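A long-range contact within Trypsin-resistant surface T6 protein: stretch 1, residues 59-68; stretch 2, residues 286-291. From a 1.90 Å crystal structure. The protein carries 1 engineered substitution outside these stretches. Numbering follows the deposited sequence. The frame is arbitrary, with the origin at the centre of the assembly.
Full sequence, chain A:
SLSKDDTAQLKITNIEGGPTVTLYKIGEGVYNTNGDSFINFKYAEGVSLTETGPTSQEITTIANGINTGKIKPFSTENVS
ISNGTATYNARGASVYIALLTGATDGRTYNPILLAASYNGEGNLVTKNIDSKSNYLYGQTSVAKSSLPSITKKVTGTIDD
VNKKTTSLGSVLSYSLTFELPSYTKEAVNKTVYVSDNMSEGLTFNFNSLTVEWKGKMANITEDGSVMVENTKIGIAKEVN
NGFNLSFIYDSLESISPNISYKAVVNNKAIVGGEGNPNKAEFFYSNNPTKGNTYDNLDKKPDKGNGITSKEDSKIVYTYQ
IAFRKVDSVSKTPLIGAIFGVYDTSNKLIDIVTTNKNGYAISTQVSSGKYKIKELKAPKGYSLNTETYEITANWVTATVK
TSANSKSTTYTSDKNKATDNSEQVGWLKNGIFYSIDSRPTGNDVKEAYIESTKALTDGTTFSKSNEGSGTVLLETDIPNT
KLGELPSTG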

ATOM      1  N   ILE A  59       4.500 -34.027   8.192  1.00 19.67           N
ATOM      2  CA  ILE A  59       5.696 -33.394   7.599  1.00 19.39           C
ATOM      3  C   ILE A  59       5.861 -31.978   8.111  1.00 18.39           C
ATOM      4  O   ILE A  59       6.938 -31.604   8.587  1.00 19.38           O
ATOM      5  N   THR A  60       4.786 -31.201   8.050  1.00 18.34           N
ATOM      6  CA  THR A  60       4.800 -29.846   8.608  1.00 17.09           C
ATOM      7  C   THR A  60       5.104 -29.836  10.126  1.00 16.86           C
ATOM      8  O   THR A  60       5.877 -29.011  10.611  1.00 15.51           O
ATOM      9  N   THR A  61       4.482 -30.738  10.873  1.00 17.81           N
ATOM     10  CA  THR A  61       4.777 -30.899  12.305  1.00 18.07           C
ATOM     11  C   THR A  61       6.272 -31.080  12.602  1.00 18.04           C
ATOM     12  O   THR A  61       6.812 -30.458  13.516  1.00 18.12           O
ATOM     13  N   ILE A  62       6.945 -31.918  11.813  1.00 18.80           N
ATOM     14  CA  ILE A  62       8.374 -32.169  11.996  1.00 18.48           C
ATOM     15  C   ILE A  62       9.150 -30.890  11.741  1.00 17.57           C
ATOM     16  O   ILE A  62      10.046 -30.531  12.505  1.00 17.03           O
ATOM     17  N   ALA A  63       8.793 -30.194  10.665  1.00 17.60           N
ATOM     18  CA  ALA A  63       9.451 -28.926  10.313  1.00 18.16           C
ATOM     19  C   ALA A  63       9.294 -27.911  11.433  1.00 18.46           C
ATOM     20  O   ALA A  63      10.255 -27.223  11.793  1.00 19.29           O
ATOM     21  N   ASN A  64       8.084 -27.810  11.982  1.00 19.01           N
ATOM     22  CA  ASN A  64       7.853 -26.947  13.153  1.00 18.97           C
ATOM     23  C   ASN A  64       8.873 -27.274  14.255  1.00 18.85           C
ATOM     24  O   ASN A  64       9.509 -26.381  14.817  1.00 20.05           O
ATOM     25  N   GLY A  65       9.055 -28.563  14.524  1.00 19.20           N
ATOM     26  CA  GLY A  65       9.933 -29.025  15.607  1.00 19.09           C
ATOM     27  C   GLY A  65      11.386 -28.720  15.345  1.00 19.51           C
ATOM     28  O   GLY A  65      12.134 -28.381  16.256  1.00 19.69           O
ATOM     29  N   ILE A  66      11.792 -28.838  14.083  1.00 20.08           N
ATOM     30  CA  ILE A  66      13.144 -28.506  13.676  1.00 19.68           C
ATOM     31  C   ILE A  66      13.422 -27.031  13.921  1.00 21.26           C
ATOM     32  O   ILE A  66      14.493 -26.656  14.412  1.00 20.56           O
ATOM     33  N   ASN A  67      12.464 -26.186  13.550  1.00 21.29           N
ATOM     34  CA  ASN A  67      12.639 -24.745  13.701  1.00 20.93           C
ATOM     35  C   ASN A  67      12.582 -24.235  15.137  1.00 21.36           C
ATOM     36  O   ASN A  67      13.228 -23.244  15.453  1.00 20.88           O
ATOM     37  N   THR A  68      11.835 -24.903  16.010  1.00 23.14           N
ATOM     38  CA  THR A  68      11.913 -24.562  17.445  1.00 25.12           C
ATOM     39  C   THR A  68      13.160 -25.118  18.109  1.00 26.72           C
ATOM     40  O   THR A  68      13.604 -24.601  19.131  1.00 27.44           O
ATOM     41  N   ASN A 286       7.118 -16.224   4.805  1.00 15.29           N
ATOM     42  CA  ASN A 286       7.832 -17.017   3.798  1.00 16.49           C
ATOM     43  C   ASN A 286       8.644 -18.168   4.414  1.00 17.09           C
ATOM     44  O   ASN A 286       9.509 -18.763   3.761  1.00 17.69           O
ATOM     45  N   ASN A 287       8.347 -18.473   5.673  1.00 17.28           N
ATOM     46  CA  ASN A 287       8.936 -19.609   6.373  1.00 16.78           C
ATOM     47  C   ASN A 287       7.915 -20.033   7.408  1.00 15.97           C
ATOM     48  O   ASN A 287       8.117 -19.845   8.610  1.00 14.90           O
ATOM     49  N   PRO A 288       6.783 -20.592   6.940  1.00 15.46           N
ATOM     50  CA  PRO A 288       5.646 -20.738   7.829  1.00 15.87           C
ATOM     51  C   PRO A 288       5.803 -21.789   8.946  1.00 16.97           C
ATOM     52  O   PRO A 288       4.938 -21.872   9.826  1.00 16.76           O
ATOM     53  N   THR A 289       6.851 -22.609   8.888  1.00 17.89           N
ATOM     54  CA  THR A 289       7.091 -23.586   9.950  1.00 18.52           C
ATOM     55  C   THR A 289       8.017 -23.022  11.031  1.00 18.26           C
ATOM     56  O   THR A 289       8.441 -23.738  11.917  1.00 18.90           O
ATOM     57  N   LYS A 290       8.305 -21.732  10.965  1.00 19.74           N
ATOM     58  CA  LYS A 290       9.163 -21.062  11.930  1.00 20.76           C
ATOM     59  C   LYS A 290       8.415 -19.906  12.569  1.00 21.98           C
ATOM     60  O   LYS A 290       7.723 -19.166  11.878  1.00 20.81           O
ATOM     61  N   GLY A 291       8.590 -19.739  13.884  1.00 21.85           N
ATOM     62  CA  GLY A 291       7.991 -18.629  14.606  1.00 22.08           C
ATOM     63  C   GLY A 291       6.506 -18.816  14.895  1.00 22.21           C
ATOM     64  O   GLY A 291       6.037 -19.931  15.147  1.00 22.35           O
TER

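A single threonine, Thr 289, supplies most of the area that its stretch contributes to this contact; set in a type I turn from Asn 287 to Lys 290, it packs against a helix at least 220 residues away in sequence. Its CA-to-CB bond points toward the helix, and the p rotamer (chi1 67°) places CG2 4.0 Å from CG2 of Thr 60 and OG1 3.6 Å from CB of Ala 63. Threonine suits this place, offering a methyl for packing and a hydroxyl for Asn 67. Thr 60, m, has its OG1 bonded elsewhere in the structure. The small methyl of Ala 63, also directed inward, suits this tight spot; nearby, the CA atoms of Asn 64 and Thr 289 lie 4.7 Å apart.

Asn 67 points toward the turn in the m rotamer. Its amide suits a place where acceptors cluster: ND2 gives weak hydrogen bonds to Thr 289 OG1 (2.9 Å) and Thr 289 O (3.3 Å), while its CG packs 3.8 Å from CB of Lys 290, whose chain, t from chi1 to chi3 and m at chi4, leads away. Asn 64, also m, brings OD1 within 3.2 Å of Thr 289 CB; its ND2 is satisfied elsewhere.

One water donates to both Asn 64 O and Thr 289 O; another donates to Asn 67 OD1 and accepts from Asn 287 ND2.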

ATOM      1  CB  ILE A  59       5.677 -33.409   6.051  1.00 19.96           C
ATOM      2  CG1 ILE A  59       5.857 -34.842   5.529  1.00 20.21           C
ATOM      3  CG2 ILE A  59       6.798 -32.541   5.492  1.00 20.38           C
ATOM      4  CD1 ILE A  59       5.480 -35.039   4.071  1.00 19.81           C
ATOM      5  CB  THR A  60       3.471 -29.125   8.318  1.00 16.83           C
ATOM      6  OG1 THR A  60       3.329 -28.961   6.907  1.00 16.58           O
ATOM      7  CG2 THR A  60       3.429 -27.770   8.982  1.00 16.83           C
ATOM      8  CB  THR A  61       3.957 -32.062  12.874  1.00 18.47           C
ATOM      9  OG1 THR A  61       2.574 -31.761  12.683  1.00 18.96           O
ATOM     10  CG2 THR A  61       4.224 -32.274  14.380  1.00 18.87           C
ATOM     11  CB  ILE A  62       8.873 -33.297  11.049  1.00 19.55           C
ATOM     12  CG1 ILE A  62       8.224 -34.626  11.436  1.00 20.36           C
ATOM     13  CG2 ILE A  62      10.390 -33.410  11.090  1.00 19.95           C
ATOM     14  CD1 ILE A  62       7.973 -35.593  10.300  1.00 21.09           C
ATOM     15  CB  ALA A  63       8.892 -28.368   9.002  1.00 18.06           C
ATOM     16  CB  ASN A  64       6.414 -27.094  13.679  1.00 19.09           C
ATOM     17  CG  ASN A  64       5.364 -26.595  12.695  1.00 19.47           C
ATOM     18  OD1 ASN A  64       5.667 -25.858  11.752  1.00 20.37           O
ATOM     19  ND2 ASN A  64       4.129 -27.010  12.898  1.00 19.02           N
ATOM     20  CB  ILE A  66      13.374 -28.863  12.188  1.00 19.03           C
ATOM     21  CG1 ILE A  66      13.419 -30.385  12.038  1.00 19.07           C
ATOM     22  CG2 ILE A  66      14.654 -28.229  11.668  1.00 19.15           C
ATOM     23  CD1 ILE A  66      13.593 -30.893  10.632  1.00 19.69           C
ATOM     24  CB  ASN A  67      11.647 -24.002  12.802  1.00 21.00           C
ATOM     25  CG  ASN A  67      12.143 -23.901  11.379  1.00 20.21           C
ATOM     26  OD1 ASN A  67      13.296 -23.544  11.159  1.00 20.83           O
ATOM     27  ND2 ASN A  67      11.290 -24.206  10.412  1.00 20.17           N
ATOM     28  CB  THR A  68      10.736 -25.107  18.262  1.00 25.29           C
ATOM     29  OG1 THR A  68      10.750 -26.535  18.251  1.00 24.49           O
ATOM     30  CG2 THR A  68       9.403 -24.592  17.740  1.00 25.65           C
ATOM     31  CB  ASN A 286       8.688 -16.125   2.882  1.00 16.46           C
ATOM     32  CG  ASN A 286       9.828 -15.426   3.604  1.00 17.12           C
ATOM     33  OD1 ASN A 286       9.904 -15.413   4.839  1.00 18.29           O
ATOM     34  ND2 ASN A 286      10.718 -14.829   2.830  1.00 16.14           N
ATOM     35  CB  ASN A 287      10.266 -19.193   7.001  1.00 17.25           C
ATOM     36  CG  ASN A 287      11.116 -20.373   7.437  1.00 17.75           C
ATOM     37  OD1 ASN A 287      10.756 -21.543   7.257  1.00 19.75           O
ATOM     38  ND2 ASN A 287      12.247 -20.065   8.030  1.00 18.36           N
ATOM     39  CB  PRO A 288       4.506 -21.139   6.875  1.00 15.77           C
ATOM     40  CG  PRO A 288       4.975 -20.728   5.508  1.00 15.44           C
ATOM     41  CD  PRO A 288       6.444 -21.045   5.583  1.00 15.60           C
ATOM     42  CB  THR A 289       7.613 -24.944   9.413  1.00 18.55           C
ATOM     43  OG1 THR A 289       8.932 -24.792   8.858  1.00 18.96           O
ATOM     44  CG2 THR A 289       6.674 -25.493   8.378  1.00 18.77           C
ATOM     45  CB  LYS A 290      10.411 -20.523  11.232  1.00 22.27           C
ATOM     46  CG  LYS A 290      11.374 -19.740  12.128  1.00 23.53           C
ATOM     47  CD  LYS A 290      12.560 -19.232  11.308  1.00 25.84           C
ATOM     48  CE  LYS A 290      13.459 -18.291  12.098  1.00 26.87           C
ATOM     49  NZ  LYS A 290      12.725 -17.065  12.519  1.00 27.43           N
TER
HETATM   50  O   HOH W   1       8.745 -23.831  14.747  1.00 19.16           O
HETATM   51  O   HOH W   2      14.224 -22.170   8.769  1.00 26.52           O